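Local structure of periplasmic protein (Legionella pneumophila subsp. pneumophila, 4FGP) at residues L107-A112 / A120-S125. The protein binds calcium in the periplasm and is probably a member of the bacterial transglutaminase-like cysteine proteinase family, though its exact activity is not established. Numbering follows the deposited sequence.
Sequences LRITYA and AHMVLS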
loop_
_atom_site.group_PDB
_atom_site.type_symbol
_atom_site.label_atom_id
_atom_site.label_comp_id
_atom_site.label_asym_id
_atom_site.label_seq_id
_atom_site.Cartn_x
_atom_site.Cartn_y
_atom_site.Cartn_z
ATOM N N LEU A 107 3.729 9.658 -1.582
ATOM C CA LEU A 107 3.226 8.293 -1.774
ATOM C C LEU A 107 1.905 8.287 -2.530
ATOM O O LEU A 107 0.948 8.966 -2.145
ATOM C CB LEU A 107 3.030 7.598 -0.426
ATOM C CG LEU A 107 4.309 7.419 0.406
ATOM C CD1 LEU A 107 3.991 7.063 1.849
ATOM C CD2 LEU A 107 5.198 6.357 -0.218
ATOM N N ARG A 108 1.851 7.506 -3.603
ATOM C CA ARG A 108 0.619 7.351 -4.359
ATOM C C ARG A 108 0.424 5.892 -4.690
ATOM O O ARG A 108 1.278 5.268 -5.328
ATOM C CB ARG A 108 0.673 8.177 -5.636
ATOM C CG ARG A 108 0.632 9.669 -5.370
ATOM C CD ARG A 108 0.639 10.485 -6.637
ATOM N NE ARG A 108 0.728 11.911 -6.335
ATOM C CZ ARG A 108 0.703 12.871 -7.258
ATOM N NH1 ARG A 108 0.598 12.557 -8.540
ATOM N NH2 ARG A 108 0.793 14.144 -6.895
ATOM N N ILE A 109 -0.696 5.346 -4.241
ATOM C CA ILE A 109 -1.068 3.985 -4.620
ATOM C C ILE A 109 -1.419 4.034 -6.103
ATOM O O ILE A 109 -2.184 4.900 -6.532
ATOM C CB ILE A 109 -2.250 3.504 -3.786
ATOM C CG1 ILE A 109 -1.847 3.458 -2.303
ATOM C CG2 ILE A 109 -2.685 2.118 -4.228
ATOM C CD1 ILE A 109 -3.038 3.427 -1.354
ATOM N N THR A 110 -0.840 3.132 -6.890
ATOM C CA THR A 110 -0.939 3.225 -8.350
ATOM C C THR A 110 -1.617 2.021 -8.973
ATOM O O THR A 110 -1.179 0.893 -8.791
ATOM C CB THR A 110 0.458 3.404 -8.990
ATOM O OG1 THR A 110 1.049 4.614 -8.496
ATOM C CG2 THR A 110 0.345 3.516 -10.509
ATOM N N TYR A 111 -2.692 2.281 -9.720
ATOM C CA TYR A 111 -3.375 1.268 -10.521
ATOM C C TYR A 111 -2.722 1.258 -11.896
ATOM O O TYR A 111 -2.745 2.263 -12.609
ATOM C CB TYR A 111 -4.835 1.665 -10.658
ATOM C CG TYR A 111 -5.747 0.685 -11.390
ATOM C CD1 TYR A 111 -6.554 -0.192 -10.685
ATOM C CD2 TYR A 111 -5.836 0.690 -12.773
ATOM C CE1 TYR A 111 -7.413 -1.061 -11.346
ATOM C CE2 TYR A 111 -6.692 -0.174 -13.437
ATOM C CZ TYR A 111 -7.470 -1.042 -12.717
ATOM O OH TYR A 111 -8.322 -1.899 -13.375
ATOM N N ALA A 112 -2.142 0.123 -12.270
ATOM C CA ALA A 112 -1.419 0.019 -13.534
ATOM C C ALA A 112 -1.922 -1.161 -14.347
ATOM O O ALA A 112 -2.490 -2.102 -13.802
ATOM C CB ALA A 112 0.065 -0.113 -13.285
ATOM N N ALA A 120 -4.941 -5.879 -14.771
ATOM C CA ALA A 120 -4.606 -4.738 -13.927
ATOM C C ALA A 120 -3.738 -5.206 -12.759
ATOM O O ALA A 120 -3.864 -6.335 -12.289
ATOM C CB ALA A 120 -5.856 -4.062 -13.428
ATOM N N HIS A 121 -2.853 -4.334 -12.297
ATOM C CA HIS A 121 -1.958 -4.671 -11.191
ATOM C C HIS A 121 -1.657 -3.403 -10.428
ATOM O O HIS A 121 -1.261 -2.400 -11.015
ATOM C CB HIS A 121 -0.655 -5.283 -11.701
ATOM C CG HIS A 121 0.217 -5.821 -10.607
ATOM N ND1 HIS A 121 -0.089 -6.979 -9.914
ATOM C CD2 HIS A 121 1.369 -5.359 -10.069
ATOM C CE1 HIS A 121 0.842 -7.206 -9.006
ATOM N NE2 HIS A 121 1.748 -6.239 -9.083
ATOM N N MET A 122 -1.851 -3.447 -9.117
ATOM C CA MET A 122 -1.641 -2.278 -8.276
ATOM C C MET A 122 -0.311 -2.368 -7.531
ATOM O O MET A 122 0.101 -3.445 -7.116
ATOM C CB MET A 122 -2.788 -2.167 -7.281
ATOM C CG MET A 122 -2.661 -1.023 -6.322
ATOM S SD MET A 122 -4.288 -0.496 -5.805
ATOM C CE MET A 122 -4.819 0.263 -7.310
ATOM N N VAL A 123 0.356 -1.225 -7.382
ATOM C CA VAL A 123 1.620 -1.132 -6.660
ATOM C C VAL A 123 1.576 0.140 -5.832
ATOM O O VAL A 123 0.624 0.918 -5.946
ATOM C CB VAL A 123 2.809 -1.034 -7.640
ATOM C CG1 VAL A 123 2.919 -2.323 -8.453
ATOM C CG2 VAL A 123 2.633 0.165 -8.574
ATOM N N LEU A 124 2.593 0.361 -4.999
ATOM C CA LEU A 124 2.756 1.654 -4.336
ATOM C C LEU A 124 3.915 2.406 -4.976
ATOM O O LEU A 124 5.011 1.867 -5.105
ATOM C CB LEU A 124 3.035 1.450 -2.844
ATOM C CG LEU A 124 3.299 2.725 -2.040
ATOM C CD1 LEU A 124 2.125 3.705 -2.212
ATOM C CD2 LEU A 124 3.555 2.385 -0.572
ATOM N N SER A 125 3.680 3.657 -5.373
ATOM C CA SER A 125 4.728 4.477 -5.975
ATOM C C SER A 125 5.248 5.515 -4.984
ATOM O O SER A 125 4.471 6.215 -4.351
ATOM C CB SER A 125 4.190 5.201 -7.221
ATOM O OG SER A 125 3.843 4.277 -8.234
#
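Thr110 and Ser125 each set their hydroxyl beside their own backbone N, with chi1 of -61° and -65°, and this turns the two oxygens toward one another across the strands. OG1 of Thr110 and OG of Ser125 lie 2.8 Å apart in a hydrogen bond that either could donate, on the face shared with Val123, whose CG2 sits 3.9 Å from CB of Thr110. On the other face Met122 leaves its backbone with CG anti to N, then bends at chi3 (-72°), which carries the methyl alongside CB and the ring edge of Tyr111. SD rests 3.4 Å from CG2 of Ile109, while CE meets CB of Tyr111 at 3.6 Å and lies near the plane of the ring. Leu124 fills in beside Ile109, its CD1 reaching CG1 at 4.0 Å. At the Ala112/Ala120 end of the pair the methyl of Ala120 comes in obliquely on the tyrosine, Ala120 CB to Tyr111 OH 3.3 Å.

Between these two layers run paired backbone bonds at Arg108–Ser125, Thr110–Val123 and Ala112–His121. Thr110 N to Val123 O is short and nearly straight (2.8 Å); the Ala112 N bond to His121 O is more bent. Outside the pair, the Tyr111 ring stacks with Tyr157 of strand 153-159. Met122 also touches Glu87, a calcium ligand on helix 86-100, and so links this hairpin to the metal site. The two segments form an antiparallel beta hairpin at the middle of the sheet, packed against helix 86-100. There the His121 side chain touches Cys86 while its NE2 is hydrogen-bonded to Asp138 OD1, consistent with the Cys-His-Asp catalytic triad of transglutaminase-like clan CA peptidases.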